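Local coordinates for heat shock protein-related protein (PDB 4FEI) that is a small heat shock protein of the stress response, probably a chaperone that restrains aggregation of unfolding proteins, represented here by its alpha-crystallin domain, at residues Leu18-Asp23 with Leu87-Glu92; Pro7-Arg12 with Phe63-Ala68. All coordinates share one frame; numbering follows the deposited sequence.

Contact 1: residues Leu18-Asp23 with Leu87-Glu92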
loop_
_atom_site.group_PDB
_atom_site.type_symbol
_atom_site.label_atom_id
_atom_site.label_comp_id
_atom_site.label_asym_id
_atom_site.label_seq_id
_atom_site.Cartn_x
_atom_site.Cartn_y
_atom_site.Cartn_z
ATOM N N LEU A 18 6.069 -7.093 -19.896
ATOM C CA LEU A 18 4.789 -7.104 -19.199
ATOM C C LEU A 18 5.099 -6.869 -17.710
ATOM O O LEU A 18 5.876 -7.628 -17.109
ATOM C CB LEU A 18 4.140 -8.469 -19.406
ATOM C CG LEU A 18 2.712 -8.705 -18.944
ATOM C CD1 LEU A 18 1.716 -7.736 -19.645
ATOM C CD2 LEU A 18 2.331 -10.154 -19.214
ATOM N N ASP A 19 4.517 -5.816 -17.123
ATOM C CA ASP A 19 4.744 -5.484 -15.716
ATOM C C ASP A 19 3.562 -5.827 -14.838
ATOM O O ASP A 19 2.409 -5.475 -15.150
ATOM C CB ASP A 19 4.982 -3.979 -15.526
ATOM C CG ASP A 19 6.201 -3.473 -16.264
ATOM O OD1 ASP A 19 7.128 -4.292 -16.524
ATOM O OD2 ASP A 19 6.226 -2.260 -16.585
ATOM N N LEU A 20 3.845 -6.452 -13.710
ATOM C CA LEU A 20 2.853 -6.650 -12.665
ATOM C C LEU A 20 3.194 -5.686 -11.550
ATOM O O LEU A 20 4.306 -5.697 -11.048
ATOM C CB LEU A 20 2.910 -8.088 -12.149
ATOM C CG LEU A 20 2.022 -8.671 -11.048
ATOM C CD1 LEU A 20 2.663 -8.464 -9.696
ATOM C CD2 LEU A 20 0.591 -8.131 -11.054
ATOM N N LEU A 21 2.264 -4.817 -11.193
ATOM C CA LEU A 21 2.432 -3.943 -10.037
ATOM C C LEU A 21 1.487 -4.406 -8.937
ATOM O O LEU A 21 0.273 -4.572 -9.149
ATOM C CB LEU A 21 2.137 -2.480 -10.386
ATOM C CG LEU A 21 3.079 -1.796 -11.379
ATOM C CD1 LEU A 21 2.519 -1.835 -12.766
ATOM C CD2 LEU A 21 3.208 -0.319 -10.959
ATOM N N LEU A 22 2.042 -4.612 -7.753
ATOM C CA LEU A 22 1.273 -5.186 -6.635
ATOM C C LEU A 22 1.420 -4.290 -5.398
ATOM O O LEU A 22 2.526 -4.055 -4.951
ATOM C CB LEU A 22 1.758 -6.622 -6.355
ATOM C CG LEU A 22 0.868 -7.483 -5.472
ATOM C CD1 LEU A 22 -0.385 -7.944 -6.241
ATOM C CD2 LEU A 22 1.671 -8.708 -4.913
ATOM N N ASP A 23 0.310 -3.775 -4.887
ATOM C CA ASP A 23 0.348 -2.862 -3.737
ATOM C C ASP A 23 0.583 -3.678 -2.456
ATOM O O ASP A 23 -0.352 -4.333 -1.939
ATOM C CB ASP A 23 -0.963 -2.073 -3.587
ATOM C CG ASP A 23 -1.090 -0.960 -4.581
ATOM O OD1 ASP A 23 -2.248 -0.519 -4.835
ATOM O OD2 ASP A 23 -0.063 -0.493 -5.099
ATOM N N LEU A 87 5.354 -3.579 -5.291
ATOM C CA LEU A 87 6.155 -4.592 -5.951
ATOM C C LEU A 87 5.981 -4.545 -7.466
ATOM O O LEU A 87 4.899 -4.751 -7.969
ATOM C CB LEU A 87 5.784 -5.970 -5.424
ATOM C CG LEU A 87 6.555 -7.156 -6.034
ATOM C CD1 LEU A 87 8.011 -7.141 -5.622
ATOM C CD2 LEU A 87 5.890 -8.417 -5.591
ATOM N N THR A 88 7.066 -4.300 -8.195
ATOM C CA THR A 88 7.059 -4.304 -9.663
ATOM C C THR A 88 7.771 -5.553 -10.156
ATOM O O THR A 88 8.974 -5.716 -9.942
ATOM C CB THR A 88 7.763 -3.019 -10.211
ATOM O OG1 THR A 88 7.158 -1.846 -9.634
ATOM C CG2 THR A 88 7.697 -2.944 -11.748
ATOM N N VAL A 89 7.022 -6.436 -10.803
ATOM C CA VAL A 89 7.581 -7.625 -11.407
ATOM C C VAL A 89 7.526 -7.530 -12.940
ATOM O O VAL A 89 6.464 -7.445 -13.516
ATOM C CB VAL A 89 6.818 -8.936 -10.957
ATOM C CG1 VAL A 89 7.634 -10.225 -11.367
ATOM C CG2 VAL A 89 6.464 -8.904 -9.451
ATOM N N ARG A 90 8.675 -7.605 -13.590
ATOM C CA ARG A 90 8.782 -7.392 -15.006
ATOM C C ARG A 90 9.102 -8.706 -15.770
ATOM O O ARG A 90 10.023 -9.451 -15.396
ATOM C CB ARG A 90 9.873 -6.356 -15.234
ATOM C CG ARG A 90 9.856 -5.727 -16.576
ATOM C CD ARG A 90 10.473 -4.320 -16.490
ATOM N NE ARG A 90 10.142 -3.552 -17.682
ATOM C CZ ARG A 90 10.392 -2.262 -17.833
ATOM N NH1 ARG A 90 10.042 -1.661 -18.963
ATOM N NH2 ARG A 90 10.980 -1.568 -16.854
ATOM N N PHE A 91 8.352 -8.964 -16.844
ATOM C CA PHE A 91 8.526 -10.157 -17.635
ATOM C C PHE A 91 8.678 -9.724 -19.087
ATOM O O PHE A 91 8.034 -8.739 -19.529
ATOM C CB PHE A 91 7.299 -11.089 -17.551
ATOM C CG PHE A 91 6.965 -11.578 -16.168
ATOM C CD1 PHE A 91 7.493 -12.765 -15.698
ATOM C CD2 PHE A 91 6.092 -10.847 -15.331
ATOM C CE1 PHE A 91 7.183 -13.240 -14.410
ATOM C CE2 PHE A 91 5.784 -11.293 -14.055
ATOM C CZ PHE A 91 6.335 -12.511 -13.600
ATOM N N GLU A 92 9.492 -10.441 -19.859
ATOM C CA GLU A 92 9.580 -10.111 -21.267
ATOM C C GLU A 92 8.560 -10.901 -22.053
ATOM O O GLU A 92 8.409 -12.089 -21.849
ATOM C CB GLU A 92 11.014 -10.209 -21.843
ATOM C CG GLU A 92 11.678 -11.491 -21.726
ATOM C CD GLU A 92 13.117 -11.455 -22.259
ATOM O OE1 GLU A 92 13.306 -11.186 -23.479
ATOM O OE2 GLU A 92 14.048 -11.733 -21.456
#
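Leu-20 and Val-89 face each other as a hydrogen-bonded pair of an antiparallel ladder, Leu-20 N to Val-89 O and Val-89 N to Leu-20 O both measuring 2.8 Å. Strands 17-23 and 86-92 are the two inner strands of one sheet of the alpha-crystallin beta-sandwich, their short axes 164° apart. Leu-18 with Phe-91 and Leu-22 with Leu-87 repeat the doubly bonded pattern, giving six backbone bonds. The side chains of these three pairs share one face, which turns to the opposing sheet: Leu-41 meets Leu-20 and Phe-91, and Leu-34 meets Leu-87 and Val-89. In Leu-20, chi1 (180°) carries CG beside the carbonyl carbon, anti to the backbone N. Leu-20 CD1 touches Val-89 CG2 at 3.8 Å, the two chains running side by side. On the other face Asp-19 and Arg-90 also lie alongside, with carboxylate and guanidinium planes 90° apart. The stronger partner of Asp-19 is Arg-12, which binds OD2. Toward Arg-90 the contact is one of charge, since no N-H points at the oxygen: Asp-19 OD1 lies 3.3 Å from Arg-90 NE, well out of the guanidinium plane, and 3.1 Å from Arg-90 CG.

Contact 2: residues Pro7-Arg12 with Phe63-Ala68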
loop_
_atom_site.group_PDB
_atom_site.type_symbol
_atom_site.label_atom_id
_atom_site.label_comp_id
_atom_site.label_asym_id
_atom_site.label_seq_id
_atom_site.Cartn_x
_atom_site.Cartn_y
_atom_site.Cartn_z
ATOM N N PRO A 7 -3.723 -8.111 -1.794
ATOM C CA PRO A 7 -3.120 -6.876 -2.334
ATOM C C PRO A 7 -3.531 -6.646 -3.775
ATOM O O PRO A 7 -3.461 -7.578 -4.597
ATOM C CB PRO A 7 -1.601 -7.119 -2.211
ATOM C CG PRO A 7 -1.414 -8.578 -1.955
ATOM C CD PRO A 7 -2.717 -9.143 -1.439
ATOM N N ALA A 8 -3.975 -5.414 -4.059
ATOM C CA ALA A 8 -4.456 -5.020 -5.373
ATOM C C ALA A 8 -3.338 -5.102 -6.476
ATOM O O ALA A 8 -2.170 -4.740 -6.226
ATOM C CB ALA A 8 -5.099 -3.638 -5.295
ATOM N N ALA A 9 -3.703 -5.575 -7.664
ATOM C CA ALA A 9 -2.730 -5.903 -8.758
ATOM C C ALA A 9 -3.089 -5.224 -10.103
ATOM O O ALA A 9 -4.237 -5.211 -10.522
ATOM C CB ALA A 9 -2.644 -7.399 -8.966
ATOM N N ASP A 10 -2.087 -4.671 -10.762
ATOM C CA ASP A 10 -2.215 -4.131 -12.106
ATOM C C ASP A 10 -1.289 -4.901 -13.047
ATOM O O ASP A 10 -0.204 -5.318 -12.664
ATOM C CB ASP A 10 -1.751 -2.654 -12.137
ATOM C CG ASP A 10 -2.810 -1.681 -11.615
ATOM O OD1 ASP A 10 -3.964 -2.115 -11.383
ATOM O OD2 ASP A 10 -2.471 -0.497 -11.448
ATOM N N TRP A 11 -1.709 -5.028 -14.288
ATOM C CA TRP A 11 -0.842 -5.441 -15.381
ATOM C C TRP A 11 -0.640 -4.275 -16.343
ATOM O O TRP A 11 -1.582 -3.720 -16.884
ATOM C CB TRP A 11 -1.451 -6.622 -16.123
ATOM C CG TRP A 11 -1.363 -7.916 -15.311
ATOM C CD1 TRP A 11 -2.373 -8.514 -14.600
ATOM C CD2 TRP A 11 -0.206 -8.760 -15.163
ATOM N NE1 TRP A 11 -1.896 -9.681 -13.998
ATOM C CE2 TRP A 11 -0.572 -9.843 -14.322
ATOM C CE3 TRP A 11 1.091 -8.711 -15.663
ATOM C CZ2 TRP A 11 0.317 -10.878 -13.992
ATOM C CZ3 TRP A 11 1.995 -9.727 -15.312
ATOM C CH2 TRP A 11 1.602 -10.791 -14.484
ATOM N N ARG A 12 0.607 -3.873 -16.511
ATOM C CA ARG A 12 0.930 -2.763 -17.412
ATOM C C ARG A 12 1.642 -3.311 -18.653
ATOM O O ARG A 12 2.526 -4.174 -18.557
ATOM C CB ARG A 12 1.803 -1.723 -16.694
ATOM C CG ARG A 12 2.326 -0.578 -17.596
ATOM C CD ARG A 12 3.203 0.384 -16.799
ATOM N NE ARG A 12 4.345 -0.262 -16.113
ATOM C CZ ARG A 12 4.989 0.260 -15.060
ATOM N NH1 ARG A 12 4.591 1.440 -14.537
ATOM N NH2 ARG A 12 6.021 -0.400 -14.509
ATOM N N PHE A 63 -0.600 -13.142 2.613
ATOM C CA PHE A 63 -1.388 -13.034 1.406
ATOM C C PHE A 63 -0.889 -14.053 0.358
ATOM O O PHE A 63 0.284 -14.405 0.335
ATOM C CB PHE A 63 -1.305 -11.599 0.844
ATOM C CG PHE A 63 -0.010 -11.303 0.073
ATOM C CD1 PHE A 63 0.147 -11.673 -1.281
ATOM C CD2 PHE A 63 1.021 -10.612 0.686
ATOM C CE1 PHE A 63 1.299 -11.378 -1.959
ATOM C CE2 PHE A 63 2.189 -10.303 -0.009
ATOM C CZ PHE A 63 2.333 -10.694 -1.321
ATOM N N VAL A 64 -1.804 -14.523 -0.478
ATOM C CA VAL A 64 -1.462 -15.404 -1.558
ATOM C C VAL A 64 -2.308 -15.028 -2.777
ATOM O O VAL A 64 -3.552 -15.023 -2.697
ATOM C CB VAL A 64 -1.697 -16.937 -1.204
ATOM C CG1 VAL A 64 -1.297 -17.830 -2.406
ATOM C CG2 VAL A 64 -0.967 -17.322 0.079
ATOM N N ARG A 65 -1.646 -14.701 -3.889
ATOM C CA ARG A 65 -2.352 -14.463 -5.168
ATOM C C ARG A 65 -1.853 -15.362 -6.292
ATOM O O ARG A 65 -0.643 -15.594 -6.419
ATOM C CB ARG A 65 -2.313 -12.993 -5.578
ATOM C CG ARG A 65 -2.947 -12.125 -4.527
ATOM C CD ARG A 65 -3.516 -10.938 -5.067
ATOM N NE ARG A 65 -4.702 -11.213 -5.866
ATOM C CZ ARG A 65 -5.252 -10.286 -6.642
ATOM N NH1 ARG A 65 -4.726 -9.037 -6.675
ATOM N NH2 ARG A 65 -6.294 -10.588 -7.384
ATOM N N GLU A 66 -2.797 -15.882 -7.068
ATOM C CA GLU A 66 -2.520 -16.675 -8.262
ATOM C C GLU A 66 -3.066 -15.862 -9.457
ATOM O O GLU A 66 -4.296 -15.657 -9.590
ATOM C CB GLU A 66 -3.186 -18.037 -8.159
ATOM C CG GLU A 66 -2.450 -19.167 -8.793
ATOM C CD GLU A 66 -2.954 -20.544 -8.328
ATOM O OE1 GLU A 66 -2.100 -21.370 -7.851
ATOM O OE2 GLU A 66 -4.189 -20.821 -8.447
ATOM N N LEU A 67 -2.145 -15.358 -10.296
ATOM C CA LEU A 67 -2.483 -14.324 -11.281
ATOM C C LEU A 67 -2.063 -14.786 -12.666
ATOM O O LEU A 67 -0.894 -15.138 -12.876
ATOM C CB LEU A 67 -1.802 -12.970 -10.955
ATOM C CG LEU A 67 -1.907 -12.357 -9.558
ATOM C CD1 LEU A 67 -0.786 -11.365 -9.380
ATOM C CD2 LEU A 67 -3.265 -11.689 -9.256
ATOM N N ALA A 68 -3.022 -14.807 -13.595
ATOM C CA ALA A 68 -2.775 -15.328 -14.956
ATOM C C ALA A 68 -2.163 -14.228 -15.770
ATOM O O ALA A 68 -2.622 -13.070 -15.672
ATOM C CB ALA A 68 -4.094 -15.764 -15.604
#
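The Phe-63 ring carries Pro-7 on one face: Pro-7 CG sits over the face, 3.8 Å from the centroid of the Phe-63 ring, a CH-pi contact displaced toward the CD1 rim. Trp-5 adds an edge-to-face contact with the same ring. The Arg-65 guanidinium has CD2 of Leu-67, two residues along its own strand, over the centre of one face, while Ala-9 N lies in plane at its edge. The third flat group, the Trp-11 indole, receives Leu-67 CB at its edge, 4.3 Å from Trp-11 CZ2. These side chains lie between the two sheets of the alpha-crystallin beta-sandwich at one flank, where the axes of strands 9-12 and 63-68 come within 10.0 Å of each other, running the same way at 24° with no backbone ladder between them. One direct hydrogen bond links the segments, Arg-65 NH1 to Pro-7 O at 2.8 Å; it is bent, with 138° at the hydrogen. A bend at chi3 (70°) swings NE off the line of the Arg-65 chain on the way to this bond. Glu-57 of the second subunit is the stronger partner, in a salt bridge with Arg-65 NH1 and a hydrogen bond from Ala-9 N. A leucine in place of Arg-65 would probably leave Pro-7 O without this donor and Glu-57 of the second subunit without this charge partner. Ala-9 CB approaches Arg-65 NH1 to 3.5 Å.

How the contacts relate
After the short strand 3-4, the chain lays down 7-12, turns, and returns as 18-23, its neighbour in the same sheet. It then builds strands 33-37 and 40-47 of the opposing sheet before 63-68 closes contact 2, and only later does 87-92 close contact 1. The two closures therefore cross, since 18-23 lies inside the loop of contact 2 and 87-92 beyond it. Contact 1 works within one sheet, whereas contact 2 bridges the two sheets. Their centres are about 9 Å apart, and Asp-10 N lies 2.9 Å from Leu-21 O, a probable hydrogen bond between them. Both contacts also reach the second subunit: Arg-58 of the second subunit makes salt bridges to both Asp-10 and Asp-23.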